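Long-range contacts in CPXV203 protein (Cowpox virus, PDB 4HKJ), which probably binds MHC class I molecules and keeps them from the surface of infected cells, weakening T-cell recognition of cowpox virus infection: residues L46-N51 with T72-H76; F67-K73 with I84-N88. All blocks are in the same frame, centred on the assembly; numbering follows the deposited sequence.

Contact 1. Residues L46-N51 with T72-H76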
ATOM      1  N   LEU D  46       8.374   4.303 -26.367  1.00 78.62           N
ATOM      2  CA  LEU D  46       9.375   3.276 -26.100  1.00 77.24           C
ATOM      3  C   LEU D  46       8.754   1.893 -25.920  1.00 76.12           C
ATOM      4  O   LEU D  46       7.620   1.766 -25.460  1.00 71.77           O
ATOM      5  CB  LEU D  46      10.229   3.651 -24.880  1.00 68.87           C
ATOM      6  CG  LEU D  46       9.550   3.968 -23.543  1.00 73.40           C
ATOM      7  CD1 LEU D  46       9.246   2.707 -22.737  1.00 66.42           C
ATOM      8  CD2 LEU D  46      10.402   4.929 -22.726  1.00 74.56           C
ATOM      9  N   ILE D  47       9.509   0.863 -26.290  1.00 75.71           N
ATOM     10  CA  ILE D  47       9.083  -0.518 -26.100  1.00 69.45           C
ATOM     11  C   ILE D  47      10.135  -1.265 -25.291  1.00 64.24           C
ATOM     12  O   ILE D  47      11.322  -1.213 -25.612  1.00 65.30           O
ATOM     13  CB  ILE D  47       8.889  -1.243 -27.444  1.00 55.77           C
ATOM     14  CG1 ILE D  47       7.993  -0.424 -28.376  1.00 76.65           C
ATOM     15  CG2 ILE D  47       8.305  -2.629 -27.221  1.00 72.17           C
ATOM     16  CD1 ILE D  47       7.738  -1.090 -29.708  1.00 76.52           C
ATOM     17  N   THR D  48       9.705  -1.959 -24.242  1.00 64.77           N
ATOM     18  CA  THR D  48      10.641  -2.694 -23.396  1.00 69.41           C
ATOM     19  C   THR D  48      10.300  -4.175 -23.258  1.00 75.45           C
ATOM     20  O   THR D  48       9.168  -4.537 -22.942  1.00 70.54           O
ATOM     21  CB  THR D  48      10.777  -2.049 -21.995  1.00 69.53           C
ATOM     22  OG1 THR D  48      11.622  -2.864 -21.173  1.00 75.75           O
ATOM     23  CG2 THR D  48       9.418  -1.899 -21.332  1.00 67.33           C
ATOM     24  N   GLU D  49      11.289  -5.027 -23.506  1.00 83.89           N
ATOM     25  CA  GLU D  49      11.121  -6.467 -23.353  1.00 83.18           C
ATOM     26  C   GLU D  49      11.867  -6.957 -22.117  1.00 79.91           C
ATOM     27  O   GLU D  49      13.018  -6.586 -21.893  1.00 69.80           O
ATOM     28  CB  GLU D  49      11.633  -7.212 -24.588  1.00 93.02           C
ATOM     29  CG  GLU D  49      10.969  -6.810 -25.897  1.00108.95           C
ATOM     30  CD  GLU D  49      11.667  -5.647 -26.578  1.00113.76           C
ATOM     31  OE1 GLU D  49      12.609  -5.085 -25.983  1.00109.34           O
ATOM     32  OE2 GLU D  49      11.273  -5.300 -27.712  1.00114.85           O
ATOM     33  N   GLY D  50      11.211  -7.788 -21.314  1.00 52.92           N
ATOM     34  CA  GLY D  50      11.840  -8.341 -20.129  1.00 52.49           C
ATOM     35  C   GLY D  50      10.869  -8.845 -19.080  1.00 71.52           C
ATOM     36  O   GLY D  50       9.751  -8.343 -18.956  1.00 63.06           O
ATOM     37  N   ASN D  51      11.311  -9.847 -18.324  1.00 71.75           N
ATOM     38  CA  ASN D  51      10.534 -10.435 -17.231  1.00 69.28           C
ATOM     39  C   ASN D  51       9.198 -11.035 -17.662  1.00 71.88           C
ATOM     40  O   ASN D  51       8.212 -10.970 -16.929  1.00 74.19           O
ATOM     41  CB  ASN D  51      10.341  -9.427 -16.092  1.00 70.92           C
ATOM     42  CG  ASN D  51      11.658  -8.964 -15.495  1.00 80.91           C
ATOM     43  OD1 ASN D  51      12.710  -9.062 -16.129  1.00 75.35           O
ATOM     44  ND2 ASN D  51      11.605  -8.454 -14.272  1.00 93.96           N
ATOM     45  N   THR D  72      14.831   3.481 -18.347  1.00 64.36           N
ATOM     46  CA  THR D  72      13.989   2.343 -17.989  1.00 55.49           C
ATOM     47  C   THR D  72      14.794   1.288 -17.231  1.00 54.02           C
ATOM     48  O   THR D  72      15.895   0.923 -17.643  1.00 61.63           O
ATOM     49  CB  THR D  72      13.361   1.695 -19.236  1.00 60.05           C
ATOM     50  OG1 THR D  72      12.844   2.713 -20.102  1.00 71.43           O
ATOM     51  CG2 THR D  72      12.237   0.750 -18.840  1.00 66.09           C
ATOM     52  N   LYS D  73      14.240   0.804 -16.122  1.00 48.64           N
ATOM     53  CA  LYS D  73      14.893  -0.227 -15.321  1.00 49.92           C
ATOM     54  C   LYS D  73      13.908  -1.329 -14.951  1.00 57.72           C
ATOM     55  O   LYS D  73      12.712  -1.080 -14.804  1.00 56.24           O
ATOM     56  CB  LYS D  73      15.496   0.375 -14.050  1.00 49.49           C
ATOM     57  CG  LYS D  73      16.556   1.434 -14.300  1.00 51.10           C
ATOM     58  CD  LYS D  73      17.062   2.030 -12.998  1.00 50.29           C
ATOM     59  CE  LYS D  73      18.094   3.112 -13.259  1.00 59.55           C
ATOM     60  NZ  LYS D  73      18.632   3.683 -11.995  1.00 67.72           N
ATOM     61  N   GLN D  74      14.416  -2.549 -14.806  1.00 63.76           N
ATOM     62  CA  GLN D  74      13.582  -3.687 -14.429  1.00 60.70           C
ATOM     63  C   GLN D  74      14.287  -4.608 -13.439  1.00 60.45           C
ATOM     64  O   GLN D  74      15.516  -4.676 -13.398  1.00 59.75           O
ATOM     65  CB  GLN D  74      13.159  -4.489 -15.663  1.00 63.58           C
ATOM     66  CG  GLN D  74      12.190  -3.769 -16.585  1.00 71.18           C
ATOM     67  CD  GLN D  74      11.700  -4.653 -17.715  1.00 80.54           C
ATOM     68  OE1 GLN D  74      11.165  -4.168 -18.711  1.00 88.42           O
ATOM     69  NE2 GLN D  74      11.881  -5.961 -17.563  1.00 80.87           N
ATOM     70  N   THR D  75      13.493  -5.318 -12.644  1.00 60.52           N
ATOM     71  CA  THR D  75      14.013  -6.321 -11.723  1.00 60.08           C
ATOM     72  C   THR D  75      12.966  -7.406 -11.506  1.00 62.21           C
ATOM     73  O   THR D  75      11.817  -7.257 -11.921  1.00 68.47           O
ATOM     74  CB  THR D  75      14.405  -5.712 -10.368  1.00 55.24           C
ATOM     75  OG1 THR D  75      14.983  -6.725  -9.536  1.00 53.96           O
ATOM     76  CG2 THR D  75      13.186  -5.130  -9.672  1.00 51.28           C
ATOM     77  N   HIS D  76      13.361  -8.493 -10.856  1.00 55.72           N
ATOM     78  CA  HIS D  76      12.449  -9.606 -10.628  1.00 60.94           C
ATOM     79  C   HIS D  76      12.632 -10.222  -9.248  1.00 68.25           C
ATOM     80  O   HIS D  76      13.755 -10.348  -8.758  1.00 78.67           O
ATOM     81  CB  HIS D  76      12.631 -10.675 -11.706  1.00 65.86           C
ATOM     82  CG  HIS D  76      11.700 -11.840 -11.566  1.00 77.85           C
ATOM     83  ND1 HIS D  76      10.420 -11.836 -12.080  1.00 79.88           N
ATOM     84  CD2 HIS D  76      11.861 -13.044 -10.969  1.00 81.57           C
ATOM     85  CE1 HIS D  76       9.834 -12.987 -11.806  1.00 80.32           C
ATOM     86  NE2 HIS D  76      10.687 -13.739 -11.132  1.00 81.47           N
TER

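Contact 2. Residues F67-K73 with I84-N88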
ATOM      1  N   PHE D  67      10.266  12.846 -25.479  1.00 60.45           N
ATOM      2  CA  PHE D  67       9.468  11.963 -24.635  1.00 56.29           C
ATOM      3  C   PHE D  67       9.786  12.224 -23.166  1.00 56.17           C
ATOM      4  O   PHE D  67      10.938  12.462 -22.805  1.00 65.06           O
ATOM      5  CB  PHE D  67       9.731  10.498 -25.000  1.00 57.25           C
ATOM      6  CG  PHE D  67       8.675   9.549 -24.509  1.00 62.17           C
ATOM      7  CD1 PHE D  67       7.423   9.515 -25.102  1.00 68.06           C
ATOM      8  CD2 PHE D  67       8.939   8.677 -23.467  1.00 64.28           C
ATOM      9  CE1 PHE D  67       6.450   8.641 -24.655  1.00 66.66           C
ATOM     10  CE2 PHE D  67       7.971   7.800 -23.016  1.00 69.25           C
ATOM     11  CZ  PHE D  67       6.725   7.781 -23.610  1.00 66.42           C
ATOM     12  N   ILE D  68       8.760  12.185 -22.321  1.00 46.83           N
ATOM     13  CA  ILE D  68       8.911  12.569 -20.920  1.00 48.19           C
ATOM     14  C   ILE D  68       9.683  11.531 -20.102  1.00 55.77           C
ATOM     15  O   ILE D  68      10.132  11.815 -18.990  1.00 60.06           O
ATOM     16  CB  ILE D  68       7.541  12.866 -20.261  1.00 44.73           C
ATOM     17  CG1 ILE D  68       7.702  13.843 -19.094  1.00 47.87           C
ATOM     18  CG2 ILE D  68       6.865  11.583 -19.816  1.00 42.15           C
ATOM     19  CD1 ILE D  68       6.393  14.318 -18.503  1.00 50.93           C
ATOM     20  N   ILE D  69       9.841  10.334 -20.656  1.00 58.96           N
ATOM     21  CA  ILE D  69      10.606   9.279 -19.996  1.00 53.73           C
ATOM     22  C   ILE D  69      11.970   9.100 -20.659  1.00 64.01           C
ATOM     23  O   ILE D  69      12.068   9.032 -21.884  1.00 71.28           O
ATOM     24  CB  ILE D  69       9.843   7.939 -20.001  1.00 53.80           C
ATOM     25  CG1 ILE D  69       8.497   8.097 -19.292  1.00 53.35           C
ATOM     26  CG2 ILE D  69      10.667   6.848 -19.337  1.00 61.33           C
ATOM     27  CD1 ILE D  69       7.681   6.823 -19.238  1.00 52.25           C
ATOM     28  N   ALA D  70      13.020   9.029 -19.845  1.00 65.50           N
ATOM     29  CA  ALA D  70      14.384   8.934 -20.360  1.00 55.88           C
ATOM     30  C   ALA D  70      15.053   7.590 -20.069  1.00 60.92           C
ATOM     31  O   ALA D  70      15.774   7.056 -20.911  1.00 66.54           O
ATOM     32  CB  ALA D  70      15.233  10.079 -19.821  1.00 45.23           C
ATOM     33  N   THR D  71      14.815   7.048 -18.878  1.00 61.46           N
ATOM     34  CA  THR D  71      15.488   5.821 -18.456  1.00 65.33           C
ATOM     35  C   THR D  71      14.493   4.733 -18.045  1.00 67.20           C
ATOM     36  O   THR D  71      13.444   5.023 -17.472  1.00 66.64           O
ATOM     37  CB  THR D  71      16.473   6.099 -17.297  1.00 66.66           C
ATOM     38  OG1 THR D  71      17.292   7.229 -17.621  1.00 73.02           O
ATOM     39  CG2 THR D  71      17.365   4.894 -17.034  1.00 67.86           C
ATOM     40  N   THR D  72      14.831   3.481 -18.347  1.00 64.36           N
ATOM     41  CA  THR D  72      13.989   2.343 -17.989  1.00 55.49           C
ATOM     42  C   THR D  72      14.794   1.288 -17.231  1.00 54.02           C
ATOM     43  O   THR D  72      15.895   0.923 -17.643  1.00 61.63           O
ATOM     44  CB  THR D  72      13.361   1.695 -19.236  1.00 60.05           C
ATOM     45  OG1 THR D  72      12.844   2.713 -20.102  1.00 71.43           O
ATOM     46  CG2 THR D  72      12.237   0.750 -18.840  1.00 66.09           C
ATOM     47  N   LYS D  73      14.240   0.804 -16.122  1.00 48.64           N
ATOM     48  CA  LYS D  73      14.893  -0.227 -15.321  1.00 49.92           C
ATOM     49  C   LYS D  73      13.908  -1.329 -14.951  1.00 57.72           C
ATOM     50  O   LYS D  73      12.712  -1.080 -14.804  1.00 56.24           O
ATOM     51  CB  LYS D  73      15.496   0.375 -14.050  1.00 49.49           C
ATOM     52  CG  LYS D  73      16.556   1.434 -14.300  1.00 51.10           C
ATOM     53  CD  LYS D  73      17.062   2.030 -12.998  1.00 50.29           C
ATOM     54  CE  LYS D  73      18.094   3.112 -13.259  1.00 59.55           C
ATOM     55  NZ  LYS D  73      18.632   3.683 -11.995  1.00 67.72           N
ATOM     56  N   ILE D  84       8.961  -2.627 -12.927  1.00 52.63           N
ATOM     57  CA  ILE D  84       9.529  -1.752 -13.950  1.00 55.62           C
ATOM     58  C   ILE D  84       9.567  -0.309 -13.454  1.00 60.92           C
ATOM     59  O   ILE D  84       8.603   0.176 -12.863  1.00 69.10           O
ATOM     60  CB  ILE D  84       8.714  -1.809 -15.259  1.00 50.74           C
ATOM     61  CG1 ILE D  84       8.550  -3.258 -15.728  1.00 55.52           C
ATOM     62  CG2 ILE D  84       9.374  -0.970 -16.343  1.00 43.87           C
ATOM     63  CD1 ILE D  84       7.774  -3.399 -17.020  1.00 46.51           C
ATOM     64  N   GLU D  85      10.683   0.376 -13.694  1.00 60.82           N
ATOM     65  CA  GLU D  85      10.834   1.758 -13.249  1.00 59.07           C
ATOM     66  C   GLU D  85      11.211   2.699 -14.389  1.00 61.75           C
ATOM     67  O   GLU D  85      12.314   2.625 -14.929  1.00 69.68           O
ATOM     68  CB  GLU D  85      11.879   1.855 -12.136  1.00 64.49           C
ATOM     69  CG  GLU D  85      12.054   3.256 -11.572  1.00 80.49           C
ATOM     70  CD  GLU D  85      13.210   3.350 -10.597  1.00 94.44           C
ATOM     71  OE1 GLU D  85      14.363   3.116 -11.017  1.00 99.56           O
ATOM     72  OE2 GLU D  85      12.968   3.652  -9.410  1.00 94.50           O
ATOM     73  N   PHE D  86      10.288   3.586 -14.746  1.00 55.60           N
ATOM     74  CA  PHE D  86      10.551   4.605 -15.754  1.00 58.21           C
ATOM     75  C   PHE D  86      11.050   5.877 -15.072  1.00 61.79           C
ATOM     76  O   PHE D  86      10.424   6.369 -14.132  1.00 66.16           O
ATOM     77  CB  PHE D  86       9.290   4.889 -16.568  1.00 58.79           C
ATOM     78  CG  PHE D  86       8.738   3.681 -17.273  1.00 60.67           C
ATOM     79  CD1 PHE D  86       9.228   3.302 -18.513  1.00 59.97           C
ATOM     80  CD2 PHE D  86       7.731   2.925 -16.697  1.00 52.87           C
ATOM     81  CE1 PHE D  86       8.723   2.191 -19.165  1.00 59.56           C
ATOM     82  CE2 PHE D  86       7.221   1.813 -17.345  1.00 48.96           C
ATOM     83  CZ  PHE D  86       7.718   1.447 -18.579  1.00 59.91           C
ATOM     84  N   SER D  87      12.175   6.407 -15.543  1.00 53.97           N
ATOM     85  CA  SER D  87      12.823   7.522 -14.857  1.00 43.90           C
ATOM     86  C   SER D  87      13.188   8.689 -15.774  1.00 50.61           C
ATOM     87  O   SER D  87      13.251   8.545 -16.994  1.00 50.73           O
ATOM     88  CB  SER D  87      14.075   7.028 -14.128  1.00 57.76           C
ATOM     89  OG  SER D  87      13.785   5.894 -13.332  1.00 73.82           O
ATOM     90  N   ASN D  88      13.423   9.845 -15.161  1.00 50.12           N
ATOM     91  CA  ASN D  88      13.942  11.018 -15.853  1.00 51.76           C
ATOM     92  C   ASN D  88      14.540  11.984 -14.835  1.00 61.66           C
ATOM     93  O   ASN D  88      13.815  12.619 -14.070  1.00 62.45           O
ATOM     94  CB  ASN D  88      12.849  11.708 -16.672  1.00 51.58           C
ATOM     95  CG  ASN D  88      13.407  12.718 -17.666  1.00 58.80           C
ATOM     96  OD1 ASN D  88      14.416  13.373 -17.407  1.00 65.89           O
ATOM     97  ND2 ASN D  88      12.749  12.842 -18.812  1.00 49.77           N
TER

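Contact 1. Residues L46-N51 with T72-H76
The amide of Gln74 carries this contact, reaching out from one sheet to touch Thr48, Gly50 and Asn51 on the other. Its CG lies opposite the carbonyl carbon (chi1 -69°) and the chain beyond is extended, which sends the carboxamide across the gap. There OE1 meets Thr48 OG1 at 2.8 Å, the two side chains approaching from opposite directions. NE2 points the other way along the strand and lies 3.4 Å from Gly50 C, close against a residue that carries no side chain. Asn51 passes Gln74 in the reverse sense, its amide plane turned 84° from that of Gln74. Its OD1 comes 3.5 Å from Gln74 NE2, while its ND2 sits 2.6 Å from Thr75 O and near the edge of the His76 ring. At the other end the packing is thinner, with Leu46 CD2 4.2 Å from Thr72 OG1.

Behind this shell, Ser36 O is a second acceptor for Thr48 OG1, and Ser82 OG shares weak hydrogen bonds with His76 ND1 and Asn51 O. Strands 46-50 and 72-76 run 9.1 Å apart at closest, 21° from parallel, one in each of the two sheets of a beta sandwich. The interior here is therefore partly polar: the buried amide of Gln74 bridges the layers, and with Ser36 O and Gln74 OE1 both within reach, the hydroxyl proton of Thr48 cannot be assigned to either.

Contact 2. Residues F67-K73 with I84-N88
Thr71, Thr72 and Lys73 pair antiparallel with Ser87, Phe86 and Glu85 in a beta hairpin, the short strand axes 4.7 Å apart at their nearest. Thr71-Ser87 and Lys73-Glu85 are hydrogen-bonded pairs, and Thr72-Phe86 between them is non-hydrogen-bonded. A classic beta bulge opens the ladder: Ala70 N and Thr71 N both donate to Ser87 O, each at 2.9 Å, Ala70 nearly along the C=O axis and Thr71 from above the carbonyl plane.

Thr72 and Phe86 share the face turned to the sandwich interior, next to each other, their side chains leaving the strands in the same direction. With Thr72 OG1 beside the backbone N (chi1 -45°), CG2 falls anti to that N, and the methyl comes 3.8 Å from Phe86 CE1. Ile69, in the loop leading into the bulge, crosses Phe86 obliquely, and its CG2 and CD1 both rest 3.7 Å from Phe86 CB. Val57 and Leu46 of the facing sheet and Ile19 of the neighbouring strand also pack on Phe86.

On the reverse face Lys73 and Glu85 run alongside each other. Lys73 CD touches Glu85 OE1, but NZ stays 4.4 Å from that oxygen, too far for a salt bridge; Glu85 OE2 has a weak, long ion pair with Lys18.

Past the bulge, Asn88 fastens the loop: its ND2 donates to Ile68 O at 2.8 Å, arriving 61° out of the carbonyl plane, while its OD1 accepts from Asn90 N.

How the contacts relate
Strand 71-77 belongs to both contacts, which share Thr72 and Lys73 and have centres about 10 Å apart. Contact 2 lies within the antiparallel sheet, pairing this strand with its hairpin partner 81-88; contact 1 leaves that sheet and spans the sandwich to strand 45-50 of the mixed sheet. Along the chain the order is 46-51, then 67-73 running into 72-76, then 84-88. They meet in the core at Leu46, whose CD1 lies 3.6 Å from Phe86 CE1, and at Gln74, whose CG lies 3.8 Å from Ile84 CG1. One strand is thus fixed edgewise by backbone bonds and facewise by side chains, joining the two layers.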